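Local structure of uncharacterized protein (Bacillus cereus, 5F2H) at residues I72-N81 against Q101-E110; I253-D263 against E283-H294. The protein is of unknown function but belongs to the alpha/beta hydrolase superfamily and is probably a hydrolase of the phospholipase/carboxylesterase type. All blocks are in the same frame, centred on the assembly; numbering follows the deposited sequence.

Contact 1: residues I72-N81 against Q101-E110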
loop_
_atom_site.group_PDB
_atom_site.type_symbol
_atom_site.label_atom_id
_atom_site.label_comp_id
_atom_site.label_asym_id
_atom_site.label_seq_id
_atom_site.Cartn_x
_atom_site.Cartn_y
_atom_site.Cartn_z
ATOM N N ILE B 72 -0.175 -40.733 -24.358
ATOM C CA ILE B 72 0.418 -41.655 -23.417
ATOM C C ILE B 72 1.821 -42.108 -23.774
ATOM O O ILE B 72 2.696 -42.155 -22.913
ATOM C CB ILE B 72 -0.479 -42.873 -23.271
ATOM C CG1 ILE B 72 -1.868 -42.404 -22.855
ATOM C CG2 ILE B 72 0.101 -43.833 -22.238
ATOM C CD1 ILE B 72 -2.904 -43.499 -22.816
ATOM N N ILE B 73 2.046 -42.445 -25.034
ATOM C CA ILE B 73 3.360 -42.896 -25.446
ATOM C C ILE B 73 4.333 -41.735 -25.586
ATOM O O ILE B 73 5.228 -41.555 -24.760
ATOM C CB ILE B 73 3.308 -43.659 -26.789
ATOM C CG1 ILE B 73 2.343 -44.842 -26.700
ATOM C CG2 ILE B 73 4.699 -44.118 -27.206
ATOM C CD1 ILE B 73 2.699 -45.842 -25.620
ATOM N N GLU B 74 4.097 -40.914 -26.598
ATOM C CA GLU B 74 4.962 -39.792 -26.911
ATOM C C GLU B 74 5.076 -38.731 -25.822
ATOM O O GLU B 74 6.182 -38.321 -25.474
ATOM C CB GLU B 74 4.529 -39.167 -28.244
ATOM C CG GLU B 74 4.517 -40.148 -29.427
ATOM C CD GLU B 74 5.889 -40.752 -29.756
ATOM O OE1 GLU B 74 6.924 -40.226 -29.292
ATOM O OE2 GLU B 74 5.940 -41.750 -30.505
ATOM N N LYS B 75 3.956 -38.284 -25.273
ATOM C CA LYS B 75 4.021 -37.263 -24.231
ATOM C C LYS B 75 4.089 -37.777 -22.804
ATOM O O LYS B 75 4.325 -37.013 -21.885
ATOM C CB LYS B 75 2.928 -36.227 -24.431
ATOM C CG LYS B 75 3.216 -35.396 -25.667
ATOM C CD LYS B 75 2.209 -34.282 -25.864
ATOM C CE LYS B 75 2.671 -33.328 -26.958
ATOM N NZ LYS B 75 2.904 -34.003 -28.264
ATOM N N GLY B 76 3.939 -39.087 -22.634
ATOM C CA GLY B 76 4.009 -39.713 -21.316
ATOM C C GLY B 76 2.964 -39.361 -20.263
ATOM O O GLY B 76 3.271 -39.416 -19.076
ATOM N N PHE B 77 1.740 -38.995 -20.655
ATOM C CA PHE B 77 0.725 -38.678 -19.659
ATOM C C PHE B 77 0.008 -39.956 -19.248
ATOM O O PHE B 77 0.219 -41.011 -19.850
ATOM C CB PHE B 77 -0.339 -37.728 -20.194
ATOM C CG PHE B 77 0.194 -36.435 -20.729
ATOM C CD1 PHE B 77 0.858 -35.548 -19.895
ATOM C CD2 PHE B 77 -0.156 -36.017 -22.000
ATOM C CE1 PHE B 77 1.272 -34.318 -20.359
ATOM C CE2 PHE B 77 0.260 -34.797 -22.474
ATOM C CZ PHE B 77 0.977 -33.944 -21.656
ATOM N N TRP B 78 -0.852 -39.865 -18.236
ATOM C CA TRP B 78 -1.626 -41.035 -17.779
ATOM C C TRP B 78 -3.011 -40.587 -17.314
ATOM O O TRP B 78 -3.189 -39.432 -16.946
ATOM C CB TRP B 78 -0.918 -41.770 -16.627
ATOM C CG TRP B 78 -0.854 -40.978 -15.386
ATOM C CD1 TRP B 78 0.154 -40.172 -14.970
ATOM C CD2 TRP B 78 -1.879 -40.880 -14.398
ATOM N NE1 TRP B 78 -0.162 -39.596 -13.765
ATOM C CE2 TRP B 78 -1.418 -40.006 -13.403
ATOM C CE3 TRP B 78 -3.154 -41.442 -14.266
ATOM C CZ2 TRP B 78 -2.192 -39.668 -12.298
ATOM C CZ3 TRP B 78 -3.912 -41.107 -13.178
ATOM C CH2 TRP B 78 -3.425 -40.238 -12.200
ATOM N N TYR B 79 -3.965 -41.518 -17.303
ATOM C CA TYR B 79 -5.336 -41.248 -16.867
ATOM C C TYR B 79 -5.821 -42.351 -15.932
ATOM O O TYR B 79 -5.249 -43.439 -15.896
ATOM C CB TYR B 79 -6.252 -41.141 -18.066
ATOM C CG TYR B 79 -5.774 -40.104 -19.059
ATOM C CD1 TYR B 79 -6.111 -38.775 -18.915
ATOM C CD2 TYR B 79 -4.964 -40.453 -20.122
ATOM C CE1 TYR B 79 -5.659 -37.822 -19.806
ATOM C CE2 TYR B 79 -4.529 -39.512 -21.023
ATOM C CZ TYR B 79 -4.881 -38.193 -20.864
ATOM O OH TYR B 79 -4.439 -37.250 -21.777
ATOM N N GLY B 80 -6.872 -42.060 -15.163
ATOM C CA GLY B 80 -7.451 -43.015 -14.192
ATOM C C GLY B 80 -7.733 -44.393 -14.749
ATOM O O GLY B 80 -8.236 -44.543 -15.855
ATOM N N ASN B 81 -7.434 -45.414 -13.961
ATOM C CA ASN B 81 -7.649 -46.767 -14.408
ATOM C C ASN B 81 -9.113 -47.019 -14.577
ATOM O O ASN B 81 -9.538 -47.515 -15.621
ATOM C CB ASN B 81 -7.123 -47.762 -13.389
ATOM C CG ASN B 81 -7.387 -49.204 -13.792
ATOM O OD1 ASN B 81 -7.394 -49.552 -14.969
ATOM N ND2 ASN B 81 -7.543 -50.058 -12.807
ATOM N N GLN B 101 -2.188 -51.975 -23.927
ATOM C CA GLN B 101 -0.848 -51.488 -23.641
ATOM C C GLN B 101 -0.899 -50.152 -22.915
ATOM O O GLN B 101 -0.130 -49.894 -21.980
ATOM C CB GLN B 101 -0.095 -51.247 -24.938
ATOM C CG GLN B 101 1.282 -50.627 -24.730
ATOM C CD GLN B 101 1.948 -50.267 -26.034
ATOM O OE1 GLN B 101 1.360 -50.414 -27.106
ATOM N NE2 GLN B 101 3.167 -49.761 -25.948
HETATM N N MSE B 102 -1.765 -49.271 -23.395
HETATM C CA MSE B 102 -1.886 -47.963 -22.787
HETATM C C MSE B 102 -2.461 -48.104 -21.417
HETATM O O MSE B 102 -1.927 -47.547 -20.465
HETATM C CB MSE B 102 -2.558 -46.990 -23.719
HETATM C CG MSE B 102 -1.395 -46.412 -24.519
HETATM SE SE MSE B 102 -2.091 -45.966 -26.281
HETATM C CE MSE B 102 -0.753 -47.153 -27.126
ATOM N N VAL B 103 -3.530 -48.878 -21.297
ATOM C CA VAL B 103 -4.170 -49.111 -20.002
ATOM C C VAL B 103 -3.137 -49.500 -18.957
ATOM O O VAL B 103 -3.003 -48.871 -17.903
ATOM C CB VAL B 103 -5.184 -50.265 -20.096
ATOM C CG1 VAL B 103 -5.627 -50.734 -18.716
ATOM C CG2 VAL B 103 -6.377 -49.878 -20.950
ATOM N N GLN B 104 -2.358 -50.512 -19.290
ATOM C CA GLN B 104 -1.366 -50.994 -18.365
ATOM C C GLN B 104 -0.298 -49.943 -18.105
ATOM O O GLN B 104 0.225 -49.840 -17.001
ATOM C CB GLN B 104 -0.680 -52.253 -18.880
ATOM C CG GLN B 104 -0.329 -53.131 -17.711
ATOM C CD GLN B 104 -1.618 -53.642 -17.080
ATOM O OE1 GLN B 104 -2.619 -53.834 -17.788
ATOM N NE2 GLN B 104 -1.604 -53.895 -15.778
ATOM N N LEU B 105 0.059 -49.197 -19.138
ATOM C CA LEU B 105 1.073 -48.190 -18.992
ATOM C C LEU B 105 0.574 -47.120 -18.049
ATOM O O LEU B 105 1.306 -46.703 -17.158
ATOM C CB LEU B 105 1.495 -47.658 -20.359
ATOM C CG LEU B 105 2.627 -46.633 -20.417
ATOM C CD1 LEU B 105 3.850 -47.061 -19.616
ATOM C CD2 LEU B 105 2.976 -46.376 -21.881
ATOM N N CYS B 106 -0.683 -46.709 -18.200
ATOM C CA CYS B 106 -1.269 -45.698 -17.304
ATOM C C CYS B 106 -1.414 -46.192 -15.869
ATOM O O CYS B 106 -1.171 -45.448 -14.925
ATOM C CB CYS B 106 -2.647 -45.251 -17.775
ATOM S SG CYS B 106 -2.674 -44.315 -19.315
ATOM N N LYS B 107 -1.824 -47.444 -15.706
ATOM C CA LYS B 107 -2.007 -48.009 -14.382
ATOM C C LYS B 107 -0.735 -47.853 -13.579
ATOM O O LYS B 107 -0.751 -47.453 -12.421
ATOM C CB LYS B 107 -2.421 -49.476 -14.457
ATOM C CG LYS B 107 -2.590 -50.046 -13.059
ATOM C CD LYS B 107 -3.046 -51.499 -13.010
ATOM C CE LYS B 107 -4.443 -51.700 -13.571
ATOM N NZ LYS B 107 -4.876 -53.117 -13.367
ATOM N N GLU B 108 0.367 -48.201 -14.212
ATOM C CA GLU B 108 1.674 -48.099 -13.620
ATOM C C GLU B 108 1.946 -46.670 -13.181
ATOM O O GLU B 108 2.220 -46.411 -12.007
ATOM C CB GLU B 108 2.661 -48.532 -14.694
ATOM C CG GLU B 108 4.114 -48.176 -14.505
ATOM C CD GLU B 108 4.903 -48.603 -15.721
ATOM O OE1 GLU B 108 5.680 -47.782 -16.262
ATOM O OE2 GLU B 108 4.638 -49.723 -16.206
ATOM N N ARG B 109 1.856 -45.742 -14.127
ATOM C CA ARG B 109 2.096 -44.328 -13.845
ATOM C C ARG B 109 1.146 -43.810 -12.783
ATOM O O ARG B 109 1.509 -42.921 -12.034
ATOM C CB ARG B 109 1.976 -43.486 -15.118
ATOM C CG ARG B 109 3.025 -43.799 -16.169
ATOM C CD ARG B 109 2.736 -43.112 -17.491
ATOM N NE ARG B 109 3.722 -43.468 -18.515
ATOM C CZ ARG B 109 3.628 -43.150 -19.809
ATOM N NH1 ARG B 109 2.565 -42.506 -20.275
ATOM N NH2 ARG B 109 4.582 -43.521 -20.655
ATOM N N GLU B 110 -0.064 -44.359 -12.719
ATOM C CA GLU B 110 -1.062 -43.935 -11.727
ATOM C C GLU B 110 -0.710 -44.418 -10.328
ATOM O O GLU B 110 -0.704 -43.641 -9.377
ATOM C CB GLU B 110 -2.437 -44.470 -12.109
ATOM C CG GLU B 110 -3.594 -44.087 -11.192
ATOM C CD GLU B 110 -4.911 -44.686 -11.676
ATOM O OE1 GLU B 110 -5.997 -44.437 -11.080
ATOM O OE2 GLU B 110 -4.855 -45.423 -12.685
HETATM O O HOH W 1 -4.372 -46.175 -15.343
#
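R109, extended from CG to NE, reaches from helix 97-115 to the end of helix 61-74 and bonds two carbonyls, I72 O in the last part of that helix and F77 O beyond it. Its NH1 donates to I72 O at 2.7 Å, nearly straight at 166°, and to F77 O at 2.8 Å. Both acceptors lie close to the guanidinium plane, although NH1 stands well above the carbonyl plane of F77. NH2 adds a weak bond to I72 O, while L105 CG of the same helix covers one guanidinium face.

At the other end of 72-81, E110 sits at the start of helix 81-86, where N81 N, just after the N-cap position G80, gives weak bonds to both carboxylate oxygens, the shorter 2.9 Å to OE2. Water 1 donates to E110 OE2 and to Y79 O, linking them. Y79 N makes a weak bond to C106 SG, and Y79 OH is satisfied by A45 O.

E110 CA lies over the six-membered ring of W78, 4.0 Å from its centroid, a CH-pi contact. I72 is a knob among M102, L105, C106 and R109. W78 N bonds S171 OG of the second subunit. The cation thus serves one helical carbonyl and one loop carbonyl, while the carboxylate faces the first amide of the next helix, which probably suits that helix's dipole.

Contact 2: residues I253-D263 against E283-H294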
loop_
_atom_site.group_PDB
_atom_site.type_symbol
_atom_site.label_atom_id
_atom_site.label_comp_id
_atom_site.label_asym_id
_atom_site.label_seq_id
_atom_site.Cartn_x
_atom_site.Cartn_y
_atom_site.Cartn_z
ATOM N N ILE B 253 1.394 18.605 -11.622
ATOM C CA ILE B 253 1.564 18.476 -10.181
ATOM C C ILE B 253 0.460 19.257 -9.476
ATOM O O ILE B 253 0.122 20.370 -9.895
ATOM C CB ILE B 253 2.915 19.056 -9.721
ATOM C CG1 ILE B 253 4.073 18.427 -10.497
ATOM C CG2 ILE B 253 3.082 18.870 -8.221
ATOM C CD1 ILE B 253 5.435 18.960 -10.117
ATOM N N LYS B 254 -0.095 18.685 -8.406
ATOM C CA LYS B 254 -1.168 19.344 -7.637
ATOM C C LYS B 254 -0.598 20.022 -6.393
ATOM O O LYS B 254 0.304 19.496 -5.755
ATOM C CB LYS B 254 -2.261 18.350 -7.258
ATOM C CG LYS B 254 -2.945 17.700 -8.453
ATOM C CD LYS B 254 -4.103 16.807 -8.031
ATOM C CE LYS B 254 -4.745 16.109 -9.224
ATOM N NZ LYS B 254 -5.894 15.241 -8.839
ATOM N N GLY B 255 -1.117 21.195 -6.060
ATOM C CA GLY B 255 -0.633 21.945 -4.907
ATOM C C GLY B 255 -1.718 22.277 -3.902
ATOM O O GLY B 255 -2.847 22.613 -4.268
ATOM N N TYR B 256 -1.385 22.141 -2.624
ATOM C CA TYR B 256 -2.325 22.434 -1.568
ATOM C C TYR B 256 -1.545 23.408 -0.719
ATOM O O TYR B 256 -0.494 23.065 -0.191
ATOM C CB TYR B 256 -2.676 21.172 -0.786
ATOM C CG TYR B 256 -3.899 21.309 0.112
ATOM C CD1 TYR B 256 -3.817 21.922 1.358
ATOM C CD2 TYR B 256 -5.127 20.776 -0.274
ATOM C CE1 TYR B 256 -4.929 22.024 2.180
ATOM C CE2 TYR B 256 -6.236 20.866 0.541
ATOM C CZ TYR B 256 -6.131 21.490 1.766
ATOM O OH TYR B 256 -7.245 21.592 2.562
ATOM N N VAL B 257 -2.006 24.650 -0.678
ATOM C CA VAL B 257 -1.343 25.699 0.087
ATOM C C VAL B 257 -2.283 26.210 1.170
ATOM O O VAL B 257 -3.483 26.391 0.933
ATOM C CB VAL B 257 -0.931 26.862 -0.824
ATOM C CG1 VAL B 257 -0.304 27.979 -0.007
ATOM C CG2 VAL B 257 0.017 26.359 -1.900
ATOM N N VAL B 258 -1.727 26.449 2.352
ATOM C CA VAL B 258 -2.497 26.917 3.458
ATOM C C VAL B 258 -1.756 28.050 4.102
ATOM O O VAL B 258 -0.544 27.996 4.213
ATOM C CB VAL B 258 -2.641 25.786 4.521
ATOM C CG1 VAL B 258 -3.417 26.280 5.746
ATOM C CG2 VAL B 258 -3.318 24.546 3.936
ATOM N N CYS B 259 -2.478 29.062 4.545
ATOM C CA CYS B 259 -1.863 30.183 5.236
ATOM C C CYS B 259 -2.919 30.921 6.027
ATOM O O CYS B 259 -4.092 30.977 5.630
ATOM C CB CYS B 259 -1.183 31.143 4.293
ATOM S SG CYS B 259 -0.391 32.509 5.171
ATOM N N GLY B 260 -2.498 31.462 7.163
ATOM C CA GLY B 260 -3.388 32.199 8.044
ATOM C C GLY B 260 -3.415 33.680 7.707
ATOM O O GLY B 260 -2.369 34.294 7.464
ATOM N N ASP B 261 -4.608 34.266 7.771
ATOM C CA ASP B 261 -4.810 35.680 7.456
ATOM C C ASP B 261 -4.228 36.704 8.441
ATOM O O ASP B 261 -4.473 37.898 8.285
ATOM C CB ASP B 261 -6.299 35.957 7.260
ATOM C CG ASP B 261 -7.112 35.652 8.493
ATOM O OD1 ASP B 261 -6.562 35.051 9.443
ATOM O OD2 ASP B 261 -8.309 36.003 8.508
ATOM N N GLN B 262 -3.481 36.257 9.448
ATOM C CA GLN B 262 -2.865 37.172 10.423
ATOM C C GLN B 262 -1.347 37.003 10.393
ATOM O O GLN B 262 -0.637 37.510 11.262
ATOM C CB GLN B 262 -3.363 36.850 11.833
ATOM C CG GLN B 262 -4.874 36.904 12.002
ATOM C CD GLN B 262 -5.445 38.293 11.833
ATOM O OE1 GLN B 262 -4.786 39.292 12.121
ATOM N NE2 GLN B 262 -6.709 38.360 11.435
ATOM N N ASP B 263 -0.866 36.302 9.369
ATOM C CA ASP B 263 0.547 36.006 9.201
ATOM C C ASP B 263 1.254 37.159 8.495
ATOM O O ASP B 263 1.426 37.153 7.285
ATOM C CB ASP B 263 0.647 34.714 8.406
ATOM C CG ASP B 263 2.043 34.176 8.327
ATOM O OD1 ASP B 263 3.019 34.929 8.530
ATOM O OD2 ASP B 263 2.139 32.973 8.041
ATOM N N GLU B 283 -3.289 22.967 -11.406
ATOM C CA GLU B 283 -4.335 22.448 -10.518
ATOM C C GLU B 283 -3.839 22.607 -9.056
ATOM O O GLU B 283 -2.757 22.145 -8.692
ATOM C CB GLU B 283 -4.721 21.002 -10.873
ATOM C CG GLU B 283 -6.111 20.616 -10.376
ATOM C CD GLU B 283 -6.548 19.223 -10.813
ATOM O OE1 GLU B 283 -5.781 18.553 -11.542
ATOM O OE2 GLU B 283 -7.671 18.808 -10.442
ATOM N N HIS B 284 -4.592 23.333 -8.237
ATOM C CA HIS B 284 -4.190 23.537 -6.850
ATOM C C HIS B 284 -5.380 23.958 -6.009
ATOM O O HIS B 284 -6.500 24.063 -6.510
ATOM C CB HIS B 284 -3.130 24.630 -6.745
ATOM C CG HIS B 284 -3.658 26.006 -6.999
ATOM N ND1 HIS B 284 -3.664 26.588 -8.249
ATOM C CD2 HIS B 284 -4.204 26.918 -6.159
ATOM C CE1 HIS B 284 -4.184 27.800 -8.165
ATOM N NE2 HIS B 284 -4.523 28.022 -6.909
ATOM N N GLU B 285 -5.126 24.216 -4.730
ATOM C CA GLU B 285 -6.172 24.648 -3.821
ATOM C C GLU B 285 -5.584 25.418 -2.640
ATOM O O GLU B 285 -4.808 24.881 -1.860
ATOM C CB GLU B 285 -7.003 23.451 -3.370
ATOM C CG GLU B 285 -8.148 23.812 -2.444
ATOM C CD GLU B 285 -9.070 22.643 -2.189
ATOM O OE1 GLU B 285 -9.183 21.769 -3.079
ATOM O OE2 GLU B 285 -9.720 22.631 -1.122
ATOM N N PHE B 286 -5.953 26.690 -2.535
ATOM C CA PHE B 286 -5.472 27.569 -1.475
ATOM C C PHE B 286 -6.511 27.717 -0.402
ATOM O O PHE B 286 -7.692 27.910 -0.689
ATOM C CB PHE B 286 -5.085 28.923 -2.054
ATOM C CG PHE B 286 -4.719 29.950 -1.030
ATOM C CD1 PHE B 286 -3.763 29.676 -0.059
ATOM C CD2 PHE B 286 -5.167 31.256 -1.168
ATOM C CE1 PHE B 286 -3.376 30.646 0.850
ATOM C CE2 PHE B 286 -4.767 32.241 -0.280
ATOM C CZ PHE B 286 -3.871 31.934 0.735
ATOM N N LYS B 287 -6.064 27.630 0.844
ATOM C CA LYS B 287 -6.973 27.731 1.945
ATOM C C LYS B 287 -6.469 28.702 2.984
ATOM O O LYS B 287 -5.405 28.532 3.563
ATOM C CB LYS B 287 -7.218 26.343 2.531
ATOM C CG LYS B 287 -8.323 26.330 3.568
ATOM C CD LYS B 287 -8.763 24.917 3.907
ATOM C CE LYS B 287 -9.915 24.931 4.899
ATOM N NZ LYS B 287 -11.087 25.710 4.413
ATOM N N VAL B 288 -7.244 29.749 3.194
ATOM C CA VAL B 288 -6.906 30.760 4.170
ATOM C C VAL B 288 -7.628 30.399 5.460
ATOM O O VAL B 288 -8.837 30.152 5.451
ATOM C CB VAL B 288 -7.390 32.141 3.713
ATOM C CG1 VAL B 288 -7.101 33.192 4.774
ATOM C CG2 VAL B 288 -6.736 32.501 2.387
ATOM N N VAL B 289 -6.901 30.338 6.566
ATOM C CA VAL B 289 -7.532 30.013 7.824
ATOM C C VAL B 289 -7.682 31.319 8.570
ATOM O O VAL B 289 -6.709 32.027 8.798
ATOM C CB VAL B 289 -6.732 28.982 8.638
ATOM C CG1 VAL B 289 -7.447 28.654 9.947
ATOM C CG2 VAL B 289 -6.543 27.714 7.818
ATOM N N PRO B 290 -8.921 31.655 8.936
ATOM C CA PRO B 290 -9.141 32.904 9.645
ATOM C C PRO B 290 -8.479 32.979 11.026
ATOM O O PRO B 290 -8.264 31.951 11.680
ATOM C CB PRO B 290 -10.669 32.976 9.765
ATOM C CG PRO B 290 -11.154 31.579 9.581
ATOM C CD PRO B 290 -10.176 30.928 8.668
ATOM N N ASN B 291 -8.109 34.199 11.421
ATOM C CA ASN B 291 -7.498 34.481 12.716
ATOM C C ASN B 291 -6.128 33.873 12.978
ATOM O O ASN B 291 -5.454 34.282 13.918
ATOM C CB ASN B 291 -8.451 34.020 13.827
ATOM C CG ASN B 291 -9.839 34.627 13.699
ATOM O OD1 ASN B 291 -10.031 35.676 13.070
ATOM N ND2 ASN B 291 -10.819 33.975 14.314
ATOM N N LEU B 292 -5.704 32.921 12.152
ATOM C CA LEU B 292 -4.417 32.248 12.343
ATOM C C LEU B 292 -3.217 33.112 11.962
ATOM O O LEU B 292 -3.244 33.790 10.959
ATOM C CB LEU B 292 -4.397 30.955 11.528
ATOM C CG LEU B 292 -3.152 30.073 11.613
ATOM C CD1 LEU B 292 -2.864 29.614 13.040
ATOM C CD2 LEU B 292 -3.313 28.869 10.700
ATOM N N LYS B 293 -2.176 33.089 12.794
ATOM C CA LYS B 293 -0.945 33.851 12.546
ATOM C C LYS B 293 0.082 32.925 11.892
ATOM O O LYS B 293 -0.306 32.023 11.148
ATOM C CB LYS B 293 -0.401 34.500 13.832
ATOM C CG LYS B 293 -1.330 35.541 14.453
ATOM C CD LYS B 293 -0.690 36.304 15.609
ATOM C CE LYS B 293 -0.365 35.448 16.832
ATOM N NZ LYS B 293 -1.584 34.902 17.499
ATOM N N HIS B 294 1.373 33.114 12.182
ATOM C CA HIS B 294 2.426 32.287 11.588
ATOM C C HIS B 294 2.635 31.035 12.430
ATOM O O HIS B 294 3.589 30.902 13.226
ATOM C CB HIS B 294 3.686 33.107 11.432
ATOM C CG HIS B 294 4.772 32.425 10.659
ATOM N ND1 HIS B 294 5.933 31.972 11.243
ATOM C CD2 HIS B 294 4.876 32.129 9.343
ATOM C CE1 HIS B 294 6.720 31.456 10.318
ATOM N NE2 HIS B 294 6.105 31.546 9.155
#
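The F286 ring turns its edge to strand 254-260: V257 O lies near the ring plane, 3.4 Å from CD1, and C259 CB approaches CE1. Y256 instead takes E285 O over one face of its ring, 4.2 Å above the plane and shifted toward the rim; its OH bonds E306 of helix 300-313. At the far end the H294 ring receives D263 OD2 at its edge, in plane, with CD2 3.1 Å away. The D263 carboxylate is turned 68° against that ring, and its OD1 bonds C266 N.

The backbones beneath run parallel, 3° apart, with G255 N, V257 N, C259 N and D261 N alternating as donors with E285 N, K287 N and V289 N. This is a beta-alpha-beta crossover through helix 267-279, and strand 284-289 is an edge strand of the chain's six-stranded parallel sheet, as expected of an alpha/beta hydrolase. V257, C259, F286 and V288 share the face toward helix 267-279; Y256, V258, K287 and V289 lie on the face toward helix 300-313, where V258 CG1 touches V289 CG2.

Beyond the strands two turns interlock. Q262 N donates to L292 O at 2.9 Å, and L292 O also sits 3.3 Å from G260 CA, where a backbone without a side chain lets the loop come close. D261 CG stands between its own N and carbonyl carbon (chi1 61°), which brings OD1 to 2.7 Å from N291 N. H294 NE2 bonds S208 OG in what looks like a nucleophile elbow, consistent with a serine-histidine pair of a hydrolase; a TRS molecule, probably from the crystallisation liquor, lies about 4 Å from the H294 side chain.

Overall arrangement
From the N terminus the chain first builds helices, and contact 1 closes a loop of 19 residues that holds most of helix 81-86 and the start of helix 97-115, tying helix 97-115 back to the end of helix 61-74 within the N-terminal helical domain. The chain then leaves through strand 120-124 and enters the hydrolase domain, where contact 2 closes a second loop of 19 residues, carrying helix 267-279, and adds an edge strand to the parallel sheet. The two follow in series, neither nesting nor crossing. The centres of contact 1 and contact 2 lie about 76 Å apart, on opposite sides of the chain's centre. Each also reaches the second subunit, through W78 in contact 1 and H294 in contact 2.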